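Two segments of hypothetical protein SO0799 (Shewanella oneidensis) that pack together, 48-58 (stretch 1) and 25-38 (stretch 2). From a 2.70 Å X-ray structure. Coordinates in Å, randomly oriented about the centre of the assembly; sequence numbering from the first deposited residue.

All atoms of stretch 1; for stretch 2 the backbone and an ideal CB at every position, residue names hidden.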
# COMPACT_ATOMS: atom_id res chain seq x y z
N LEU A 48 -4.59 -13.89 -7.01
CA LEU A 48 -3.65 -12.95 -7.60
C LEU A 48 -2.98 -12.08 -6.52
O LEU A 48 -1.78 -11.82 -6.59
CB LEU A 48 -4.38 -12.08 -8.62
CG LEU A 48 -3.63 -11.55 -9.85
CD1 LEU A 48 -2.99 -12.71 -10.61
CD2 LEU A 48 -4.60 -10.81 -10.77
N TRP A 49 -3.76 -11.62 -5.54
CA TRP A 49 -3.22 -10.80 -4.46
C TRP A 49 -4.15 -10.65 -3.25
O TRP A 49 -5.29 -11.12 -3.25
CB TRP A 49 -2.80 -9.42 -4.97
CG TRP A 49 -3.91 -8.56 -5.53
CD1 TRP A 49 -4.21 -8.37 -6.84
CD2 TRP A 49 -4.84 -7.75 -4.79
NE1 TRP A 49 -5.26 -7.49 -6.97
CE2 TRP A 49 -5.67 -7.10 -5.72
CE3 TRP A 49 -5.05 -7.52 -3.42
CZ2 TRP A 49 -6.70 -6.23 -5.35
CZ3 TRP A 49 -6.07 -6.65 -3.04
CH2 TRP A 49 -6.88 -6.02 -4.01
N SER A 50 -3.65 -9.98 -2.21
CA SER A 50 -4.39 -9.74 -0.98
C SER A 50 -3.77 -8.61 -0.16
O SER A 50 -2.55 -8.45 -0.13
CB SER A 50 -4.42 -11.02 -0.14
OG SER A 50 -3.12 -11.49 0.15
N SER A 51 -4.60 -7.82 0.50
CA SER A 51 -4.10 -6.74 1.34
C SER A 51 -4.80 -6.80 2.70
O SER A 51 -5.96 -7.17 2.79
CB SER A 51 -4.37 -5.37 0.71
OG SER A 51 -4.13 -4.32 1.63
N ILE A 52 -4.08 -6.44 3.75
CA ILE A 52 -4.63 -6.45 5.09
C ILE A 52 -4.11 -5.22 5.78
O ILE A 52 -3.10 -4.64 5.37
CB ILE A 52 -4.14 -7.64 5.91
CG1 ILE A 52 -2.66 -7.45 6.22
CG2 ILE A 52 -4.37 -8.94 5.17
CD1 ILE A 52 -2.07 -8.50 7.13
N TYR A 53 -4.80 -4.80 6.82
CA TYR A 53 -4.34 -3.67 7.59
C TYR A 53 -3.44 -4.39 8.61
O TYR A 53 -3.43 -5.62 8.65
CB TYR A 53 -5.52 -3.02 8.28
CG TYR A 53 -6.35 -2.12 7.40
CD1 TYR A 53 -5.92 -0.83 7.10
CD2 TYR A 53 -7.60 -2.52 6.93
CE1 TYR A 53 -6.71 0.05 6.36
CE2 TYR A 53 -8.40 -1.65 6.19
CZ TYR A 53 -7.95 -0.37 5.91
OH TYR A 53 -8.74 0.53 5.23
N PHE A 54 -2.67 -3.66 9.40
CA PHE A 54 -1.81 -4.31 10.39
C PHE A 54 -1.28 -3.27 11.35
O PHE A 54 -0.48 -2.41 10.98
CB PHE A 54 -0.64 -5.04 9.71
CG PHE A 54 0.16 -5.90 10.65
CD1 PHE A 54 1.24 -5.37 11.35
CD2 PHE A 54 -0.14 -7.24 10.81
CE1 PHE A 54 2.01 -6.18 12.20
CE2 PHE A 54 0.63 -8.05 11.66
CZ PHE A 54 1.70 -7.51 12.36
N LEU A 55 -1.73 -3.36 12.60
CA LEU A 55 -1.35 -2.38 13.60
C LEU A 55 -0.36 -2.88 14.64
O LEU A 55 -0.28 -4.07 14.92
CB LEU A 55 -2.61 -1.84 14.27
CG LEU A 55 -2.37 -0.74 15.29
CD1 LEU A 55 -3.46 0.31 15.16
CD2 LEU A 55 -2.29 -1.34 16.68
N LEU A 56 0.39 -1.95 15.21
CA LEU A 56 1.37 -2.29 16.22
C LEU A 56 1.34 -1.29 17.38
O LEU A 56 1.41 -0.07 17.16
CB LEU A 56 2.77 -2.30 15.60
CG LEU A 56 3.64 -3.48 15.96
CD1 LEU A 56 3.17 -4.73 15.21
CD2 LEU A 56 5.08 -3.16 15.59
N ARG A 57 1.23 -1.82 18.60
CA ARG A 57 1.23 -0.99 19.81
C ARG A 57 2.48 -1.29 20.62
O ARG A 57 3.08 -2.36 20.48
CB ARG A 57 0.00 -1.29 20.68
CG ARG A 57 -1.31 -0.85 20.09
CD ARG A 57 -2.47 -1.20 21.02
NE ARG A 57 -2.33 -2.56 21.55
CZ ARG A 57 -3.30 -3.23 22.16
NH1 ARG A 57 -3.08 -4.46 22.62
NH2 ARG A 57 -4.51 -2.68 22.30
N THR A 58 2.83 -0.35 21.49
CA THR A 58 4.02 -0.45 22.34
C THR A 58 4.30 -1.80 22.98
O THR A 58 5.43 -2.05 23.43
CB THR A 58 3.98 0.60 23.45
OG1 THR A 58 3.76 1.89 22.88
CG2 THR A 58 5.29 0.61 24.19
N UNK A 25 -6.30 -9.86 16.61
CA UNK A 25 -4.93 -10.35 16.79
C UNK A 25 -4.46 -11.27 15.66
O UNK A 25 -5.25 -12.04 15.12
CB UNK A 25 -4.82 -11.09 18.12
N UNK A 26 -3.18 -11.17 15.32
CA UNK A 26 -2.62 -12.01 14.26
C UNK A 26 -1.75 -13.05 14.95
O UNK A 26 -1.09 -12.75 15.94
CB UNK A 26 -1.82 -11.19 13.24
N UNK A 27 -1.75 -14.27 14.44
CA UNK A 27 -0.97 -15.33 15.07
C UNK A 27 0.49 -14.97 15.27
O UNK A 27 1.14 -15.47 16.19
CB UNK A 27 -1.06 -16.61 14.23
N UNK A 28 1.00 -14.10 14.41
CA UNK A 28 2.41 -13.68 14.48
C UNK A 28 2.58 -12.48 15.39
O UNK A 28 3.69 -12.02 15.61
CB UNK A 28 2.94 -13.35 13.08
N UNK A 29 1.48 -11.98 15.92
CA UNK A 29 1.54 -10.81 16.78
C UNK A 29 0.80 -9.65 16.13
O UNK A 29 0.30 -9.76 15.01
CB UNK A 29 2.99 -10.43 17.07
N UNK A 30 0.72 -8.53 16.84
CA UNK A 30 0.03 -7.36 16.32
C UNK A 30 -1.45 -7.56 16.03
O UNK A 30 -2.06 -8.54 16.46
CB UNK A 30 0.73 -6.90 15.04
N UNK A 31 -2.02 -6.61 15.29
CA UNK A 31 -3.43 -6.62 14.92
C UNK A 31 -3.60 -6.53 13.41
O UNK A 31 -2.80 -5.91 12.73
CB UNK A 31 -4.17 -5.47 15.60
N UNK A 32 -4.66 -7.13 12.89
CA UNK A 32 -4.89 -7.11 11.45
C UNK A 32 -6.35 -7.29 11.04
O UNK A 32 -7.21 -7.59 11.86
CB UNK A 32 -4.05 -8.21 10.79
N UNK A 33 -6.61 -7.13 9.74
CA UNK A 33 -7.94 -7.26 9.15
C UNK A 33 -7.73 -7.19 7.64
O UNK A 33 -7.13 -6.24 7.16
CB UNK A 33 -8.90 -6.18 9.65
N UNK A 34 -8.20 -8.19 6.90
CA UNK A 34 -8.03 -8.15 5.45
C UNK A 34 -8.84 -6.99 4.93
O UNK A 34 -9.93 -6.71 5.41
CB UNK A 34 -8.45 -9.46 4.79
N UNK A 35 -8.29 -6.30 3.94
CA UNK A 35 -8.94 -5.15 3.33
C UNK A 35 -9.63 -5.66 2.08
O UNK A 35 -10.85 -5.61 1.97
CB UNK A 35 -7.95 -4.03 3.01
N UNK A 36 -8.83 -6.16 1.14
CA UNK A 36 -9.37 -6.71 -0.11
C UNK A 36 -8.53 -7.88 -0.57
O UNK A 36 -7.36 -8.00 -0.21
CB UNK A 36 -9.43 -5.64 -1.20
N UNK A 37 -9.16 -8.77 -1.34
CA UNK A 37 -8.46 -9.92 -1.91
C UNK A 37 -8.70 -9.68 -3.39
O UNK A 37 -9.55 -8.87 -3.77
CB UNK A 37 -8.96 -11.28 -1.41
N UNK A 38 -7.96 -10.36 -4.25
CA UNK A 38 -8.15 -10.17 -5.68
C UNK A 38 -9.15 -11.20 -6.18
O UNK A 38 -8.98 -12.40 -5.94
CB UNK A 38 -6.82 -10.28 -6.44

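Position 25 has nothing of stretch 1 near its ideal CB, so stretch 1 sets no preference; it is Gln25, which makes no contact. At 26 the CB points toward stretch 1, 4.3 Å from Phe54 CE2, and a flat or apolar side chain would suit. The residue is His26, whose ND1 lies at the edge of the Phe54 ring, 3.7 Å from Phe54 CE2. Position 27 is out of reach and tolerant: Val27.

Position 28 points toward stretch 1, but its CB touches nothing there, so only a long side chain could arrive. Glu28 does, its OE1 coming 3.4 Å from Phe54 CE2. At 29, phi/psi of 116/177 would jam a CB against the preceding carbonyl oxygen, which calls for glycine; Gly29 closes the type I turn begun at His26. Position 30 also has positive phi, and here stretch 1 adds its own veto, since an ideal CB would lie 2.9 Å from Phe54 CZ, a clash, and 3.0 Å from Leu55 O. Gly30 fits.

From 31 the chain runs antiparallel to stretch 1. The CB at 31 is 4.2 Å from Leu55 CB, with the Arg57 side chain farther along, so a large apolar or aromatic residue would suit. Phe31 packs its CD2 3.8 Å from Leu55 CD2 and sets CZ over one face of the Arg57 guanidinium, 3.3 Å from Arg57 NH1; its backbone exchanges hydrogen bonds with Leu55.

Position 32 shares a face with Ile52 and Phe54, favouring apolar or aromatic side chains. Tyr32 places CB 4.0 Å from Phe54 CD2 and 4.2 Å from Ile52 CD1. At 33 the CB is 4.7 Å from Tyr53 CD2, a loose site open to many residues; the end of Arg33 leads away, its NH1 donating a hydrogen bond to the backbone O of position 34, while its carbonyl accepts Tyr53 N.

Position 34, beside Ile52 CG2, would take a small or beta-branched residue, and is Ser34. At 35 the CB points toward stretch 1, 3.7 Å from Ser51 O, so a small side chain is plausible. Ser35 brings OG 3.2 Å from Ile52 CA, and its N donates to Ser51 O (2.7 Å).

The CB at 36 is 3.8 Å from Trp49 CH2, inviting an apolar or aromatic start. Tyr36 makes that contact through CB, then leads away. At 37, near Ser50, many long or polar residues would do; Arg37 curls back, NE 3.1 Å from Ser50 CB. Position 38 is tight, its CB 3.2 Å from Trp49 NE1, favouring a small residue: Ser38 lays CB over the indole's five-membered ring, and its N donates to Trp49 O (3.0 Å).

Stretch 2, residues 25-38: QHVEGGFYRSSYRS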
# COMPACT_ATOMS: atom_id res chain seq x y z
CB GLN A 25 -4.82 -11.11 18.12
CG GLN A 25 -5.36 -10.33 19.31
CD GLN A 25 -6.11 -11.21 20.30
OE1 GLN A 25 -6.77 -10.70 21.22
NE2 GLN A 25 -6.02 -12.53 20.12
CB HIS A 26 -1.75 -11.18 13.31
CG HIS A 26 -1.44 -11.88 12.03
ND1 HIS A 26 -0.28 -11.65 11.32
CD2 HIS A 26 -2.15 -12.79 11.32
CE1 HIS A 26 -0.28 -12.40 10.23
NE2 HIS A 26 -1.40 -13.10 10.21
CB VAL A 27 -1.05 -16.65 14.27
CG1 VAL A 27 -0.40 -16.47 12.92
CG2 VAL A 27 -0.37 -17.76 15.05
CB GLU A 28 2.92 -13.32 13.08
CG GLU A 28 2.57 -11.89 12.64
CD GLU A 28 2.82 -11.62 11.15
OE1 GLU A 28 2.92 -10.44 10.76
OE2 GLU A 28 2.90 -12.60 10.37
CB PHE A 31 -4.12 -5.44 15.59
CG PHE A 31 -4.19 -5.56 17.08
CD1 PHE A 31 -5.06 -6.47 17.68
CD2 PHE A 31 -3.37 -4.79 17.89
CE1 PHE A 31 -5.12 -6.60 19.06
CE2 PHE A 31 -3.41 -4.91 19.28
CZ PHE A 31 -4.29 -5.83 19.86
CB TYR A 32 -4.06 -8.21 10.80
CG TYR A 32 -4.80 -9.50 10.61
CD1 TYR A 32 -5.34 -9.84 9.38
CD2 TYR A 32 -4.96 -10.40 11.66
CE1 TYR A 32 -6.02 -11.04 9.19
CE2 TYR A 32 -5.64 -11.61 11.48
CZ TYR A 32 -6.16 -11.92 10.24
OH TYR A 32 -6.82 -13.12 10.05
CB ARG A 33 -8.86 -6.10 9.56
CG ARG A 33 -10.37 -6.39 9.54
CD ARG A 33 -10.90 -6.97 8.22
NE ARG A 33 -11.76 -8.13 8.47
CZ ARG A 33 -12.31 -8.91 7.53
NH1 ARG A 33 -12.10 -8.68 6.23
NH2 ARG A 33 -13.05 -9.96 7.90
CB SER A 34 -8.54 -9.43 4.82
OG SER A 34 -7.92 -10.54 5.43
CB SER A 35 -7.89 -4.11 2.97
OG SER A 35 -6.70 -4.36 3.71
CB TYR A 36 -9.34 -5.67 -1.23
CG TYR A 36 -10.05 -4.38 -0.94
CD1 TYR A 36 -9.47 -3.41 -0.13
CD2 TYR A 36 -11.32 -4.13 -1.46
CE1 TYR A 36 -10.14 -2.21 0.15
CE2 TYR A 36 -11.99 -2.96 -1.19
CZ TYR A 36 -11.41 -2.00 -0.38
OH TYR A 36 -12.10 -0.85 -0.04
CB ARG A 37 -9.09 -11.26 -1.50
CG ARG A 37 -9.36 -11.50 -0.01
CD ARG A 37 -8.11 -11.54 0.87
NE ARG A 37 -7.09 -12.51 0.44
CZ ARG A 37 -7.32 -13.79 0.18
NH1 ARG A 37 -8.54 -14.28 0.30
NH2 ARG A 37 -6.32 -14.59 -0.18
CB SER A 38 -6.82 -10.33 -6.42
OG SER A 38 -6.96 -9.90 -7.76
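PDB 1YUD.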